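Local coordinates for serine protease inhibitor 2 (Anopheles gambiae, PDB 3PZF), which inhibits clip-domain serine proteases that activate phenoloxidases, and so acts as a negative regulator of melanization in mosquito hemolymph, at residues Lys289-Glu294 and Phe334-Ile339; Asn219-Tyr224 and Glu278-Val283; Leu94-Gln99 and Ile378-Leu383. All blocks are in the same frame, centred on the assembly; numbering follows the deposited sequence. Where two conformers were deposited one is given.

Contact 1. Residues Lys289-Glu294 and Phe334-Ile339; sequences KFDFSE and FQKAGI
Lys336 reaches across from its own strand to Ser293 and Asp291 on the neighbouring strand, and each part of its long chain has a partner there. Its CB sits near the backbone oxygen of Phe292. CG stands anti to the backbone N (chi1 -174°) and lies 3.5 Å from that same Phe292 O. CD packs against Ser293 CB, where a small residue suits the passing methylenes. CE comes to 3.5 Å from Asp291 OD1. The charge at the tip is met less directly: NZ and Asp291 OD1 form a long salt bridge of 4.0 Å. A water fills in by donating to OD1 and accepting from NZ, while NZ also hydrogen-bonds to Glu165 O. Opposite Asp291 is Gly338, in a non-hydrogen-bonded pair whose CA atoms are 4.0 Å apart, and Asp291 CB rests directly on the bare Gly338 CA.

On the other side of the pair of strands, Phe290 and Ile339 lie side by side and point the same way. Ile339 CG2 stands over one face of the Phe290 ring, offset toward its rim, and closest to CE2 at 3.4 Å. The beta-branched isoleucine carries this methyl close to the backbone, where it can make the CH-pi contact with the ring. Phe292 continues the apolar side and meets His37 edge-to-face and strand 41-43 with its ring.

Six backbone hydrogen bonds join Phe290 with Ile339, Phe292 with Ala337 and Glu294 with Gln335, in reciprocal pairs, with the strands antiparallel at 172°. Strand 332-341 is hydrogen-bonded along its other edge to strand 177-188. The arrangement belongs to the large central sheet of the serpin fold, beta-sheet A, whose strand 332-341 leads into the hinge region, residues 344 to 348, required for binding the peptidase.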
loop_
_atom_site.group_PDB
_atom_site.type_symbol
_atom_site.label_atom_id
_atom_site.label_comp_id
_atom_site.label_asym_id
_atom_site.label_seq_id
_atom_site.Cartn_x
_atom_site.Cartn_y
_atom_site.Cartn_z
ATOM N N LYS A 289 -7.521 11.648 -7.628
ATOM C CA LYS A 289 -6.592 12.084 -6.608
ATOM C C LYS A 289 -7.285 11.968 -5.257
ATOM O O LYS A 289 -8.297 12.628 -5.008
ATOM C CB LYS A 289 -6.202 13.540 -6.862
ATOM C CG LYS A 289 -5.314 14.145 -5.770
ATOM C CD LYS A 289 -4.908 15.552 -6.112
ATOM C CE LYS A 289 -3.843 16.065 -5.138
ATOM N NZ LYS A 289 -3.378 17.444 -5.486
ATOM N N PHE A 290 -6.745 11.138 -4.362
ATOM C CA PHE A 290 -7.373 10.976 -3.055
ATOM C C PHE A 290 -6.384 10.382 -2.062
ATOM O O PHE A 290 -5.278 9.969 -2.415
ATOM C CB PHE A 290 -8.627 10.071 -3.140
ATOM C CG PHE A 290 -8.327 8.583 -3.392
ATOM C CD1 PHE A 290 -8.279 7.652 -2.350
ATOM C CD2 PHE A 290 -8.149 8.113 -4.694
ATOM C CE1 PHE A 290 -8.024 6.293 -2.598
ATOM C CE2 PHE A 290 -7.874 6.774 -4.953
ATOM C CZ PHE A 290 -7.825 5.850 -3.912
ATOM N N ASP A 291 -6.788 10.365 -0.807
ATOM C CA ASP A 291 -5.994 9.679 0.181
ATOM C C ASP A 291 -6.896 8.835 1.070
ATOM O O ASP A 291 -8.124 8.943 1.047
ATOM C CB ASP A 291 -5.138 10.663 0.970
ATOM C CG ASP A 291 -5.914 11.775 1.538
ATOM O OD1 ASP A 291 -6.784 11.513 2.389
ATOM O OD2 ASP A 291 -5.624 12.921 1.152
ATOM N N PHE A 292 -6.275 7.984 1.864
ATOM C CA PHE A 292 -7.037 7.001 2.607
ATOM C C PHE A 292 -6.206 6.699 3.844
ATOM O O PHE A 292 -5.009 6.427 3.738
ATOM C CB PHE A 292 -7.258 5.708 1.805
ATOM C CG PHE A 292 -8.101 4.702 2.538
ATOM C CD1 PHE A 292 -9.482 4.848 2.602
ATOM C CD2 PHE A 292 -7.510 3.645 3.233
ATOM C CE1 PHE A 292 -10.266 3.938 3.307
ATOM C CE2 PHE A 292 -8.292 2.734 3.946
ATOM C CZ PHE A 292 -9.676 2.885 3.970
ATOM N N SER A 293 -6.829 6.838 5.001
ATOM C CA SER A 293 -6.161 6.642 6.285
ATOM C C SER A 293 -6.971 5.626 7.072
ATOM O O SER A 293 -8.200 5.619 6.987
ATOM C CB SER A 293 -6.118 7.970 7.042
ATOM O OG SER A 293 -5.248 7.895 8.150
ATOM N N GLU A 294 -6.316 4.786 7.859
ATOM C CA GLU A 294 -7.048 3.816 8.661
ATOM C C GLU A 294 -6.233 3.377 9.875
ATOM O O GLU A 294 -5.009 3.287 9.810
ATOM C CB GLU A 294 -7.424 2.580 7.837
ATOM C CG GLU A 294 -8.286 1.587 8.617
ATOM C CD GLU A 294 -8.969 0.562 7.744
ATOM O OE1 GLU A 294 -8.363 0.144 6.733
ATOM O OE2 GLU A 294 -10.113 0.172 8.064
ATOM N N PHE A 334 -1.463 3.194 12.734
ATOM C CA PHE A 334 -2.114 4.021 11.714
ATOM C C PHE A 334 -1.329 3.933 10.411
ATOM O O PHE A 334 -0.094 3.940 10.421
ATOM C CB PHE A 334 -2.167 5.490 12.152
ATOM C CG PHE A 334 -3.038 5.754 13.364
ATOM C CD1 PHE A 334 -4.421 5.826 13.241
ATOM C CD2 PHE A 334 -2.469 5.985 14.605
ATOM C CE1 PHE A 334 -5.217 6.086 14.348
ATOM C CE2 PHE A 334 -3.258 6.237 15.721
ATOM C CZ PHE A 334 -4.633 6.297 15.586
ATOM N N GLN A 335 -2.032 3.862 9.279
ATOM C CA GLN A 335 -1.357 3.965 8.000
ATOM C C GLN A 335 -2.115 4.956 7.130
ATOM O O GLN A 335 -3.352 4.978 7.141
ATOM C CB GLN A 335 -1.326 2.608 7.265
ATOM C CG GLN A 335 -0.696 2.731 5.894
ATOM C CD GLN A 335 -0.470 1.390 5.178
ATOM O OE1 GLN A 335 0.657 0.881 5.099
ATOM N NE2 GLN A 335 -1.530 0.856 4.600
ATOM N N LYS A 336 -1.398 5.792 6.397
ATOM C CA LYS A 336 -2.079 6.666 5.428
ATOM C C LYS A 336 -1.288 6.686 4.130
ATOM O O LYS A 336 -0.060 6.594 4.129
ATOM C CB LYS A 336 -2.223 8.086 5.963
ATOM C CG LYS A 336 -3.063 9.019 5.044
ATOM C CD LYS A 336 -3.489 10.312 5.852
ATOM C CE LYS A 336 -4.553 11.126 5.096
ATOM N NZ LYS A 336 -5.114 12.296 5.918
ATOM N N ALA A 337 -2.013 6.786 3.017
ATOM C CA ALA A 337 -1.411 6.794 1.679
ATOM C C ALA A 337 -2.205 7.731 0.786
ATOM O O ALA A 337 -3.424 7.753 0.878
ATOM C CB ALA A 337 -1.445 5.396 1.081
ATOM N N GLY A 338 -1.525 8.475 -0.079
ATOM C CA GLY A 338 -2.231 9.251 -1.104
ATOM C C GLY A 338 -1.882 8.698 -2.475
ATOM O O GLY A 338 -0.824 8.122 -2.665
ATOM N N ILE A 339 -2.754 8.870 -3.451
ATOM C CA ILE A 339 -2.454 8.384 -4.807
ATOM C C ILE A 339 -3.128 9.354 -5.759
ATOM O O ILE A 339 -4.209 9.855 -5.476
ATOM C CB ILE A 339 -2.979 6.967 -5.043
ATOM C CG1 ILE A 339 -2.500 6.395 -6.404
ATOM C CG2 ILE A 339 -4.510 6.928 -4.895
ATOM C CD1 ILE A 339 -0.954 6.152 -6.510
HETATM O O HOH W 1 -7.093 13.411 4.099
#

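Contact 2. Residues Asn219-Tyr224 and Glu278-Val283; sequences NGQFYY and ENEVNV
Tyr223 and Glu278 meet with ring and carboxylate planes 83° apart, the glutamate passing over a face of the ring. Glu278 CG stands anti to its own carbonyl carbon (chi1 -77°), which places that methylene over the ring, 3.8 Å from the Tyr223 centroid and offset toward the rim, closest to CE2. At the far end Asn219 and Asn282 meet through their amides, whose planes are turned 65° from each other. Asn282 ND2 donates to Asn219 OD1 (2.8 Å) from above the plane of the acceptor amide, while OD1 lies close to the plane of the donor.

The face bearing Phe222 and Val281 is largely apolar. Val281 CB lies at the edge of the Phe222 ring, and Val281 CG2 packs 3.8 Å from Tyr224 CB. Glycine suits position 220, since a CB there would clash with Phe222 CE2. Tyr224 OH extends to Gln233, and Phe222 also packs on Leu235 and Leu237.

Reciprocal backbone bonds join Gly220 with Val281 and Phe222 with Asn279, although the strongly twisted strands run at 132°. Strand 366-369 borders 278-283 on its other side, while strand 232-238 pairs with strand 211-227, bonding Arg236 to Tyr223, consistent with the serpin region where sheet C adjoins sheet B.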
loop_
_atom_site.group_PDB
_atom_site.type_symbol
_atom_site.label_atom_id
_atom_site.label_comp_id
_atom_site.label_asym_id
_atom_site.label_seq_id
_atom_site.Cartn_x
_atom_site.Cartn_y
_atom_site.Cartn_z
ATOM N N ASN A 219 -4.075 5.286 -27.340
ATOM C CA ASN A 219 -3.762 4.011 -27.981
ATOM C C ASN A 219 -2.314 3.675 -27.685
ATOM O O ASN A 219 -1.432 4.512 -27.878
ATOM C CB ASN A 219 -3.877 4.139 -29.494
ATOM C CG ASN A 219 -5.277 4.409 -29.936
ATOM O OD1 ASN A 219 -6.164 3.589 -29.689
ATOM N ND2 ASN A 219 -5.500 5.556 -30.601
ATOM N N GLY A 220 -2.050 2.452 -27.251
ATOM C CA GLY A 220 -0.671 2.050 -27.067
ATOM C C GLY A 220 -0.481 0.556 -27.061
ATOM O O GLY A 220 -1.424 -0.207 -27.218
ATOM N N GLN A 221 0.773 0.153 -26.897
ATOM C CA GLN A 221 1.131 -1.253 -26.773
ATOM C C GLN A 221 1.334 -1.533 -25.297
ATOM O O GLN A 221 2.261 -0.989 -24.683
ATOM C CB GLN A 221 2.432 -1.517 -27.527
ATOM C CG GLN A 221 2.374 -1.121 -29.006
ATOM C CD GLN A 221 1.692 -2.161 -29.896
ATOM O OE1 GLN A 221 1.701 -2.037 -31.127
ATOM N NE2 GLN A 221 1.106 -3.190 -29.286
ATOM N N PHE A 222 0.466 -2.356 -24.713
ATOM C CA PHE A 222 0.543 -2.644 -23.277
ATOM C C PHE A 222 0.281 -4.123 -23.003
ATOM O O PHE A 222 -0.499 -4.756 -23.687
ATOM C CB PHE A 222 -0.510 -1.856 -22.498
ATOM C CG PHE A 222 -0.470 -0.362 -22.739
ATOM C CD1 PHE A 222 0.493 0.427 -22.097
ATOM C CD2 PHE A 222 -1.402 0.251 -23.570
ATOM C CE1 PHE A 222 0.540 1.811 -22.309
ATOM C CE2 PHE A 222 -1.361 1.620 -23.796
ATOM C CZ PHE A 222 -0.398 2.404 -23.155
ATOM N N TYR A 223 0.889 -4.651 -21.954
ATOM C CA TYR A 223 0.490 -5.965 -21.460
ATOM C C TYR A 223 -0.960 -5.902 -21.012
ATOM O O TYR A 223 -1.370 -4.999 -20.255
ATOM C CB TYR A 223 1.393 -6.434 -20.329
ATOM C CG TYR A 223 2.742 -6.910 -20.811
ATOM C CD1 TYR A 223 2.974 -8.260 -21.032
ATOM C CD2 TYR A 223 3.779 -6.016 -21.049
ATOM C CE1 TYR A 223 4.200 -8.710 -21.475
ATOM C CE2 TYR A 223 5.018 -6.458 -21.491
ATOM C CZ TYR A 223 5.209 -7.806 -21.717
ATOM O OH TYR A 223 6.431 -8.262 -22.137
ATOM N N TYR A 224 -1.721 -6.893 -21.459
ATOM C CA TYR A 224 -3.167 -6.867 -21.347
ATOM C C TYR A 224 -3.700 -8.293 -21.437
ATOM O O TYR A 224 -3.121 -9.157 -22.124
ATOM C CB TYR A 224 -3.733 -6.026 -22.498
ATOM C CG TYR A 224 -5.208 -6.232 -22.684
ATOM C CD1 TYR A 224 -6.130 -5.543 -21.910
ATOM C CD2 TYR A 224 -5.680 -7.151 -23.616
ATOM C CE1 TYR A 224 -7.477 -5.755 -22.064
ATOM C CE2 TYR A 224 -7.025 -7.372 -23.779
ATOM C CZ TYR A 224 -7.919 -6.664 -23.013
ATOM O OH TYR A 224 -9.259 -6.905 -23.174
ATOM N N GLU A 278 1.737 -8.424 -24.586
ATOM C CA GLU A 278 1.657 -7.125 -25.254
ATOM C C GLU A 278 0.630 -7.132 -26.372
ATOM O O GLU A 278 0.701 -7.937 -27.322
ATOM C CB GLU A 278 3.009 -6.723 -25.839
ATOM C CG GLU A 278 4.009 -6.215 -24.836
ATOM C CD GLU A 278 5.062 -5.336 -25.484
ATOM O OE1 GLU A 278 4.855 -4.919 -26.650
ATOM O OE2 GLU A 278 6.092 -5.066 -24.830
ATOM N N ASN A 279 -0.304 -6.192 -26.277
ATOM C CA ASN A 279 -1.379 -6.042 -27.262
ATOM C C ASN A 279 -1.522 -4.556 -27.637
ATOM O O ASN A 279 -1.128 -3.674 -26.863
ATOM C CB ASN A 279 -2.717 -6.468 -26.644
ATOM C CG ASN A 279 -2.918 -7.970 -26.610
ATOM O OD1 ASN A 279 -2.620 -8.648 -25.605
ATOM N ND2 ASN A 279 -3.490 -8.494 -27.684
ATOM N N GLU A 280 -2.109 -4.265 -28.795
ATOM C CA GLU A 280 -2.561 -2.903 -29.059
ATOM C C GLU A 280 -3.814 -2.698 -28.223
ATOM O O GLU A 280 -4.732 -3.506 -28.308
ATOM C CB GLU A 280 -2.887 -2.737 -30.540
ATOM C CG GLU A 280 -1.736 -2.193 -31.351
ATOM C CD GLU A 280 -1.508 -0.716 -31.077
ATOM O OE1 GLU A 280 -2.505 0.010 -30.852
ATOM O OE2 GLU A 280 -0.335 -0.283 -31.078
ATOM N N VAL A 281 -3.867 -1.642 -27.403
ATOM C CA VAL A 281 -5.024 -1.442 -26.542
ATOM C C VAL A 281 -5.412 0.018 -26.563
ATOM O O VAL A 281 -4.547 0.883 -26.504
ATOM C CB VAL A 281 -4.735 -1.801 -25.075
ATOM C CG1 VAL A 281 -6.041 -1.786 -24.226
ATOM C CG2 VAL A 281 -4.027 -3.156 -24.983
ATOM N N ASN A 282 -6.706 0.279 -26.659
ATOM C CA ASN A 282 -7.211 1.636 -26.436
ATOM C C ASN A 282 -7.664 1.734 -24.991
ATOM O O ASN A 282 -8.581 1.013 -24.578
ATOM C CB ASN A 282 -8.371 1.989 -27.362
ATOM C CG ASN A 282 -8.784 3.452 -27.199
ATOM O OD1 ASN A 282 -9.502 3.798 -26.270
ATOM N ND2 ASN A 282 -8.295 4.309 -28.088
ATOM N N VAL A 283 -6.990 2.593 -24.225
ATOM C CA VAL A 283 -7.147 2.670 -22.785
ATOM C C VAL A 283 -7.857 3.955 -22.431
ATOM O O VAL A 283 -7.409 5.035 -22.828
ATOM C CB VAL A 283 -5.763 2.730 -22.074
ATOM C CG1 VAL A 283 -5.923 2.964 -20.563
ATOM C CG2 VAL A 283 -4.965 1.444 -22.348
#

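Contact 3. Residues Leu94-Gln99 and Ile378-Leu383; sequences LESAQQ and IEDETL
Ser96 meets the one flat group of this contact, the carboxylate of Asp380, at its oxygen edge and not over a face. Its OG donates to OD2 at 2.6 Å, on the syn lone pair, the side toward the other carboxylate oxygen. At the second oxygen, OD1, two donors of Thr382 converge. The backbone N of Thr382 approaches nearly along the C-O axis, 2.9 Å from OD1. Thr382 OG1 comes to 2.7 Å from OD1 on the syn side, 22° out of the carboxylate plane.

Three donors therefore grip the carboxylate and should limit its rotation. The bond from Thr382 N makes an Asx turn, for which aspartate is well suited because its short side chain lets OD1 reach the backbone N-H two residues further on. Threonine adds its hydroxyl to the same oxygen: OG1 stands between its own backbone N and carbonyl carbon (chi1 70°), where it can face OD1. Ser96 is small enough for its CB to approach both OD2 and Leu383 CD1, the latter at 3.5 Å, and its OG is anti to the backbone N (chi1 173°), placed toward the aspartate. Lys243 touches the Asp380 side chain and hydrogen-bonds through NZ to Ser96 O.

The contact sets the C-terminal part of helix 83-98 against the end of strand 374-380, where the chain turns toward strand 386-392. Leu387 of that next strand packs on both Ala97 and Asp380, and strand 244-251 flanks strand 374-380, so the helix end rests beside a three-stranded part of the serpin sheet B.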
loop_
_atom_site.group_PDB
_atom_site.type_symbol
_atom_site.label_atom_id
_atom_site.label_comp_id
_atom_site.label_asym_id
_atom_site.label_seq_id
_atom_site.Cartn_x
_atom_site.Cartn_y
_atom_site.Cartn_z
ATOM N N LEU A 94 12.857 -2.930 0.554
ATOM C CA LEU A 94 12.696 -1.504 0.869
ATOM C C LEU A 94 13.629 -0.686 0.002
ATOM O O LEU A 94 13.256 0.356 -0.525
ATOM C CB LEU A 94 13.028 -1.203 2.334
ATOM C CG LEU A 94 11.870 -1.376 3.290
ATOM C CD1 LEU A 94 12.387 -1.396 4.721
ATOM C CD2 LEU A 94 10.830 -0.236 3.066
ATOM N N GLU A 95 14.865 -1.154 -0.133
ATOM C CA GLU A 95 15.864 -0.396 -0.872
ATOM C C GLU A 95 15.618 -0.446 -2.388
ATOM O O GLU A 95 15.920 0.509 -3.102
ATOM C CB GLU A 95 17.278 -0.867 -0.475
ATOM C CG GLU A 95 17.599 -0.468 0.978
ATOM C CD GLU A 95 18.967 -0.910 1.472
ATOM O OE1 GLU A 95 19.628 -1.719 0.788
ATOM O OE2 GLU A 95 19.359 -0.444 2.569
ATOM N N SER A 96 15.051 -1.543 -2.885
ATOM C CA SER A 96 14.752 -1.647 -4.306
ATOM C C SER A 96 13.626 -0.662 -4.628
ATOM O O SER A 96 13.633 -0.004 -5.667
ATOM C CB SER A 96 14.285 -3.055 -4.677
ATOM O OG SER A 96 13.845 -3.127 -6.037
ATOM N N ALA A 97 12.649 -0.578 -3.735
ATOM C CA ALA A 97 11.479 0.280 -3.986
ATOM C C ALA A 97 11.814 1.754 -3.863
ATOM O O ALA A 97 11.374 2.568 -4.681
ATOM C CB ALA A 97 10.346 -0.048 -3.020
ATOM N N GLN A 98 12.581 2.099 -2.834
ATOM C CA GLN A 98 12.800 3.494 -2.481
ATOM C C GLN A 98 14.083 4.011 -3.076
ATOM O O GLN A 98 14.472 5.146 -2.802
ATOM C CB GLN A 98 12.926 3.675 -0.977
ATOM C CG GLN A 98 11.705 3.390 -0.173
ATOM C CD GLN A 98 11.981 3.636 1.289
ATOM O OE1 GLN A 98 11.619 4.673 1.828
ATOM N NE2 GLN A 98 12.672 2.710 1.925
ATOM N N GLN A 99 14.741 3.178 -3.874
ATOM C CA GLN A 99 16.069 3.519 -4.376
ATOM C C GLN A 99 16.039 4.957 -4.860
ATOM O O GLN A 99 15.146 5.340 -5.611
ATOM C CB GLN A 99 16.476 2.583 -5.522
ATOM N N ILE A 378 0.316 -0.983 -7.482
ATOM C CA ILE A 378 1.615 -0.629 -8.027
ATOM C C ILE A 378 2.595 -1.649 -7.501
ATOM O O ILE A 378 2.622 -1.898 -6.293
ATOM C CB ILE A 378 2.038 0.766 -7.577
ATOM C CG1 ILE A 378 1.056 1.803 -8.174
ATOM C CG2 ILE A 378 3.480 1.064 -8.076
ATOM C CD1 ILE A 378 1.349 3.199 -7.723
ATOM N N GLU A 379 3.394 -2.225 -8.390
ATOM C CA GLU A 379 4.326 -3.281 -7.984
ATOM C C GLU A 379 5.750 -2.944 -8.408
ATOM O O GLU A 379 5.955 -2.294 -9.424
ATOM C CB GLU A 379 3.835 -4.581 -8.620
ATOM C CG GLU A 379 4.826 -5.655 -8.932
ATOM C CD GLU A 379 4.113 -6.819 -9.581
ATOM O OE1 GLU A 379 3.136 -7.301 -8.982
ATOM O OE2 GLU A 379 4.489 -7.216 -10.703
ATOM N N ASP A 380 6.710 -3.358 -7.583
ATOM C CA ASP A 380 8.127 -3.415 -7.942
ATOM C C ASP A 380 8.290 -4.662 -8.818
ATOM O O ASP A 380 8.154 -5.775 -8.344
ATOM C CB ASP A 380 8.967 -3.508 -6.653
ATOM C CG ASP A 380 10.468 -3.603 -6.925
ATOM O OD1 ASP A 380 10.864 -4.036 -8.030
ATOM O OD2 ASP A 380 11.256 -3.223 -6.025
ATOM N N GLU A 381 8.504 -4.470 -10.117
ATOM C CA GLU A 381 8.466 -5.588 -11.049
ATOM C C GLU A 381 9.751 -6.399 -11.020
ATOM O O GLU A 381 9.846 -7.401 -11.708
ATOM C CB GLU A 381 8.216 -5.092 -12.459
ATOM C CG GLU A 381 6.892 -4.337 -12.560
ATOM C CD GLU A 381 6.485 -4.163 -13.985
ATOM O OE1 GLU A 381 5.514 -4.831 -14.390
ATOM O OE2 GLU A 381 7.169 -3.397 -14.695
ATOM N N THR A 382 10.737 -5.953 -10.249
ATOM C CA THR A 382 11.982 -6.735 -10.130
ATOM C C THR A 382 11.874 -7.768 -9.017
ATOM O O THR A 382 12.556 -8.806 -9.058
ATOM C CB THR A 382 13.246 -5.881 -9.887
ATOM O OG1 THR A 382 13.220 -5.315 -8.573
ATOM C CG2 THR A 382 13.404 -4.788 -10.938
ATOM N N LEU A 383 10.993 -7.517 -8.052
ATOM C CA LEU A 383 10.893 -8.370 -6.878
ATOM C C LEU A 383 9.495 -8.835 -6.521
ATOM O O LEU A 383 9.342 -9.689 -5.629
ATOM C CB LEU A 383 11.505 -7.653 -5.675
ATOM C CG LEU A 383 13.023 -7.447 -5.789
ATOM C CD1 LEU A 383 13.521 -6.478 -4.729
ATOM C CD2 LEU A 383 13.751 -8.767 -5.687
#

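Following the chain from the N terminus, segment 94-99, at the C-terminal part of helix 83-98, comes first and waits longest for its partner: contact 3 closes only at 378-383, enclosing both other contacts. Within that span, contact 2 opens at 219-224 and closes at 278-283. Contact 1 then opens at 289-294 and closes at 334-339, so these two follow in series and nothing crosses. Strand 277-295 serves both, linking the sheet C region of contact 2 to the central sheet A of contact 1, with centres 29 Å apart. Contact 3 joins a helix to sheet B, and it touches contact 1 where Ile339 CD1 packs 3.9 Å from Ile378 CD1, joining sheets A and B.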